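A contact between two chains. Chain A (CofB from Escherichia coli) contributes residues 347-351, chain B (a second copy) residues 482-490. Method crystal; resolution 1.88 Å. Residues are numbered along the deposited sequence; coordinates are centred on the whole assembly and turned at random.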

ATOM      1  N   PRO A 347      25.552  11.817   0.535  1.00 16.10           N
ATOM      2  CA  PRO A 347      26.994  11.696   0.287  1.00 15.28           C
ATOM      3  C   PRO A 347      27.633  10.500   0.980  1.00 19.71           C
ATOM      4  O   PRO A 347      27.039   9.917   1.894  1.00 18.10           O
ATOM      5  N   ASN A 348      28.830  10.136   0.521  1.00 17.66           N
ATOM      6  CA  ASN A 348      29.715   9.243   1.260  1.00 17.06           C
ATOM      7  C   ASN A 348      30.937  10.041   1.683  1.00 18.77           C
ATOM      8  O   ASN A 348      31.245  11.070   1.087  1.00 16.49           O
ATOM      9  N   THR A 349      31.604   9.591   2.735  1.00 16.27           N
ATOM     10  CA  THR A 349      32.804  10.260   3.225  1.00 15.45           C
ATOM     11  C   THR A 349      33.903   9.222   3.300  1.00 19.01           C
ATOM     12  O   THR A 349      33.672   8.095   3.745  1.00 16.38           O
ATOM     13  N   ILE A 350      35.087   9.607   2.844  1.00 16.88           N
ATOM     14  CA  ILE A 350      36.252   8.735   2.849  1.00 17.03           C
ATOM     15  C   ILE A 350      37.435   9.493   3.430  1.00 17.28           C
ATOM     16  O   ILE A 350      37.690  10.624   3.034  1.00 17.10           O
ATOM     17  N   TYR A 351      38.142   8.892   4.384  1.00 15.94           N
ATOM     18  CA  TYR A 351      39.383   9.492   4.887  1.00 16.42           C
ATOM     19  C   TYR A 351      40.569   8.938   4.098  1.00 18.95           C
ATOM     20  O   TYR A 351      40.695   7.719   3.935  1.00 19.86           O
TER
ATOM     21  N   ILE B 482      32.905  18.074  12.315  1.00 16.19           N
ATOM     22  CA  ILE B 482      32.925  16.650  12.597  1.00 14.95           C
ATOM     23  C   ILE B 482      31.784  16.021  11.845  1.00 16.25           C
ATOM     24  O   ILE B 482      30.655  16.491  11.948  1.00 20.27           O
ATOM     25  N   THR B 483      32.091  14.991  11.061  1.00 14.91           N
ATOM     26  CA  THR B 483      31.084  14.232  10.327  1.00 17.38           C
ATOM     27  C   THR B 483      30.946  12.865  10.968  1.00 17.17           C
ATOM     28  O   THR B 483      31.947  12.195  11.197  1.00 18.37           O
ATOM     29  N   THR B 484      29.715  12.448  11.247  1.00 16.28           N
ATOM     30  CA  THR B 484      29.467  11.146  11.833  1.00 16.39           C
ATOM     31  C   THR B 484      28.465  10.382  10.976  1.00 18.32           C
ATOM     32  O   THR B 484      27.501  10.971  10.471  1.00 16.05           O
ATOM     33  N   TRP B 485      28.686   9.076  10.806  1.00 15.32           N
ATOM     34  CA  TRP B 485      27.783   8.267   9.993  1.00 16.93           C
ATOM     35  C   TRP B 485      28.068   6.799  10.299  1.00 16.93           C
ATOM     36  O   TRP B 485      28.940   6.505  11.108  1.00 21.09           O
ATOM     37  N   CYS B 486      27.320   5.885   9.696  1.00 14.74           N
ATOM     38  CA  CYS B 486      27.637   4.462   9.844  1.00 14.94           C
ATOM     39  C   CYS B 486      27.905   3.885   8.472  1.00 17.86           C
ATOM     40  O   CYS B 486      27.316   4.339   7.480  1.00 19.09           O
ATOM     41  N   SER B 487      28.767   2.876   8.400  1.00 15.22           N
ATOM     42  CA  SER B 487      29.190   2.345   7.111  1.00 18.07           C
ATOM     43  C   SER B 487      29.721   0.919   7.226  1.00 18.75           C
ATOM     44  O   SER B 487      30.219   0.523   8.276  1.00 17.62           O
ATOM     45  N   THR B 488      29.622   0.168   6.136  1.00 20.37           N
ATOM     46  CA  THR B 488      30.299  -1.123   6.057  1.00 20.31           C
ATOM     47  C   THR B 488      31.804  -0.919   5.879  1.00 25.50           C
ATOM     48  O   THR B 488      32.590  -1.832   6.119  1.00 24.70           O
ATOM     49  N   GLU B 489      32.197   0.280   5.451  1.00 19.88           N
ATOM     50  CA  GLU B 489      33.613   0.646   5.372  1.00 24.94           C
ATOM     51  C   GLU B 489      34.099   0.944   6.786  1.00 22.71           C
ATOM     52  O   GLU B 489      33.546   1.797   7.469  1.00 21.63           O
ATOM     53  N   PRO B 490      35.128   0.230   7.246  1.00 24.49           N
ATOM     54  CA  PRO B 490      35.533   0.426   8.643  1.00 22.91           C
ATOM     55  C   PRO B 490      36.284   1.744   8.898  1.00 24.17           C
ATOM     56  O   PRO B 490      36.821   2.380   7.987  1.00 22.74           O
TER

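Two strands cross at a steep angle, their axes 8.9 Å apart at closest approach; T349(A), W485(B) and, from the loop beyond, E489(B) give most of the covered surface. T349(A) points toward chain B with chi1 m and sets its CB over one face of the W485(B) indole, 3.7 Å from CH2, a CH-pi contact. The tryptophan, chi1 p and chi2 107°, also points toward chain A, and its CZ2 comes within 3.4 Å of the T349(A) backbone O. T483(B), chi1 m, adds a van der Waals touch, its CG2 4.1 Å from T349(A) OG1.

The polar half is built on E489(B), whose m, t rotamer extends from the loop after the strand. Its OE2 accepts the one direct hydrogen bond across the stretches, 3.0 Å from ND2 of N348(A). That asparagine starts out sideways, but chi1 t brings its amide to the contact.

Two waters complete the polar network. Water 1 is placed to donate to N348(A) OD1 (2.6 Å), accepts from W485(B) NE1 (2.9 Å) and hydrogen-bonds S487(B) OG (2.7 Å), so the indole nitrogen is satisfied without a protein partner. The same OG accepts from E489(B) N at 3.0 Å, bracing the loop. Water 2 lies 2.6 Å from T349(A) O and 2.9 Å from E489(B) OE1, placed to donate to either, the second bond weak.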

ATOM      1  CB  PRO A 347      27.550  12.994   0.860  1.00 16.06           C
ATOM      2  CG  PRO A 347      26.611  13.307   1.996  1.00 18.81           C
ATOM      3  CD  PRO A 347      25.244  12.906   1.476  1.00 16.24           C
ATOM      4  CB  ASN A 348      30.125   8.038   0.410  1.00 18.52           C
ATOM      5  CG  ASN A 348      30.763   6.925   1.243  1.00 19.96           C
ATOM      6  OD1 ASN A 348      30.568   6.846   2.455  1.00 19.69           O
ATOM      7  ND2 ASN A 348      31.529   6.065   0.592  1.00 24.47           N
ATOM      8  CB  THR A 349      32.564  10.898   4.600  1.00 21.60           C
ATOM      9  OG1 THR A 349      31.450  11.790   4.500  1.00 21.27           O
ATOM     10  CG2 THR A 349      33.799  11.672   5.085  1.00 21.73           C
ATOM     11  CB  ILE A 350      36.600   8.268   1.414  1.00 19.67           C
ATOM     12  CG1 ILE A 350      35.468   7.421   0.834  1.00 24.87           C
ATOM     13  CG2 ILE A 350      37.906   7.504   1.401  1.00 25.86           C
ATOM     14  CD1 ILE A 350      35.494   7.315  -0.715  1.00 28.04           C
ATOM     15  CB  TYR A 351      39.569   9.218   6.390  1.00 15.59           C
ATOM     16  CG  TYR A 351      40.904   9.738   6.921  1.00 16.58           C
ATOM     17  CD1 TYR A 351      41.011  11.014   7.455  1.00 17.66           C
ATOM     18  CD2 TYR A 351      42.049   8.957   6.866  1.00 20.18           C
ATOM     19  CE1 TYR A 351      42.221  11.501   7.921  1.00 18.42           C
ATOM     20  CE2 TYR A 351      43.266   9.436   7.327  1.00 20.78           C
ATOM     21  CZ  TYR A 351      43.344  10.701   7.856  1.00 18.95           C
ATOM     22  OH  TYR A 351      44.538  11.188   8.324  1.00 20.83           O
TER
ATOM     23  CB  ILE B 482      32.781  16.384  14.116  1.00 15.96           C
ATOM     24  CG1 ILE B 482      34.035  16.885  14.842  1.00 19.88           C
ATOM     25  CG2 ILE B 482      32.517  14.907  14.405  1.00 16.48           C
ATOM     26  CD1 ILE B 482      33.820  17.095  16.327  1.00 25.40           C
ATOM     27  CB  THR B 483      31.466  14.041   8.832  1.00 17.57           C
ATOM     28  OG1 THR B 483      31.794  15.306   8.254  1.00 21.95           O
ATOM     29  CG2 THR B 483      30.302  13.408   8.060  1.00 19.71           C
ATOM     30  CB  THR B 484      28.925  11.273  13.276  1.00 23.94           C
ATOM     31  OG1 THR B 484      27.653  11.940  13.268  1.00 17.60           O
ATOM     32  CG2 THR B 484      29.909  12.044  14.145  1.00 25.81           C
ATOM     33  CB  TRP B 485      27.946   8.581   8.488  1.00 16.27           C
ATOM     34  CG  TRP B 485      29.217   8.085   7.818  1.00 15.68           C
ATOM     35  CD1 TRP B 485      29.315   7.041   6.936  1.00 14.47           C
ATOM     36  CD2 TRP B 485      30.549   8.626   7.947  1.00 15.18           C
ATOM     37  NE1 TRP B 485      30.619   6.899   6.522  1.00 16.15           N
ATOM     38  CE2 TRP B 485      31.394   7.848   7.126  1.00 15.40           C
ATOM     39  CE3 TRP B 485      31.105   9.688   8.674  1.00 17.53           C
ATOM     40  CZ2 TRP B 485      32.770   8.094   7.016  1.00 15.54           C
ATOM     41  CZ3 TRP B 485      32.482   9.924   8.567  1.00 17.26           C
ATOM     42  CH2 TRP B 485      33.290   9.131   7.737  1.00 15.63           C
ATOM     43  CB  CYS B 486      26.491   3.699  10.534  1.00 19.97           C
ATOM     44  SG  CYS B 486      26.193   4.170  12.246  1.00 24.08           S
ATOM     45  CB  SER B 487      30.274   3.242   6.508  1.00 18.88           C
ATOM     46  OG  SER B 487      30.658   2.808   5.214  1.00 18.55           O
ATOM     47  CB  THR B 488      29.767  -1.970   4.914  1.00 23.60           C
ATOM     48  OG1 THR B 488      29.738  -1.182   3.716  1.00 23.66           O
ATOM     49  CG2 THR B 488      28.360  -2.449   5.232  1.00 23.24           C
ATOM     50  CB  GLU B 489      33.818   1.863   4.453  1.00 24.18           C
ATOM     51  CG  GLU B 489      33.283   1.660   3.031  1.00 31.30           C
ATOM     52  CD  GLU B 489      33.325   2.930   2.185  1.00 35.87           C
ATOM     53  OE1 GLU B 489      34.425   3.516   2.040  1.00 38.82           O
ATOM     54  OE2 GLU B 489      32.261   3.342   1.660  1.00 29.84           O
ATOM     55  CB  PRO B 490      36.447  -0.779   8.915  1.00 28.24           C
ATOM     56  CG  PRO B 490      36.997  -1.140   7.565  1.00 34.94           C
ATOM     57  CD  PRO B 490      35.900  -0.828   6.568  1.00 26.37           C
TER
HETATM   58  O   HOH W   1      31.436   5.236   4.318  1.00 19.62           O
HETATM   59  O   HOH W   2      34.259   5.554   4.099  1.00 21.23           O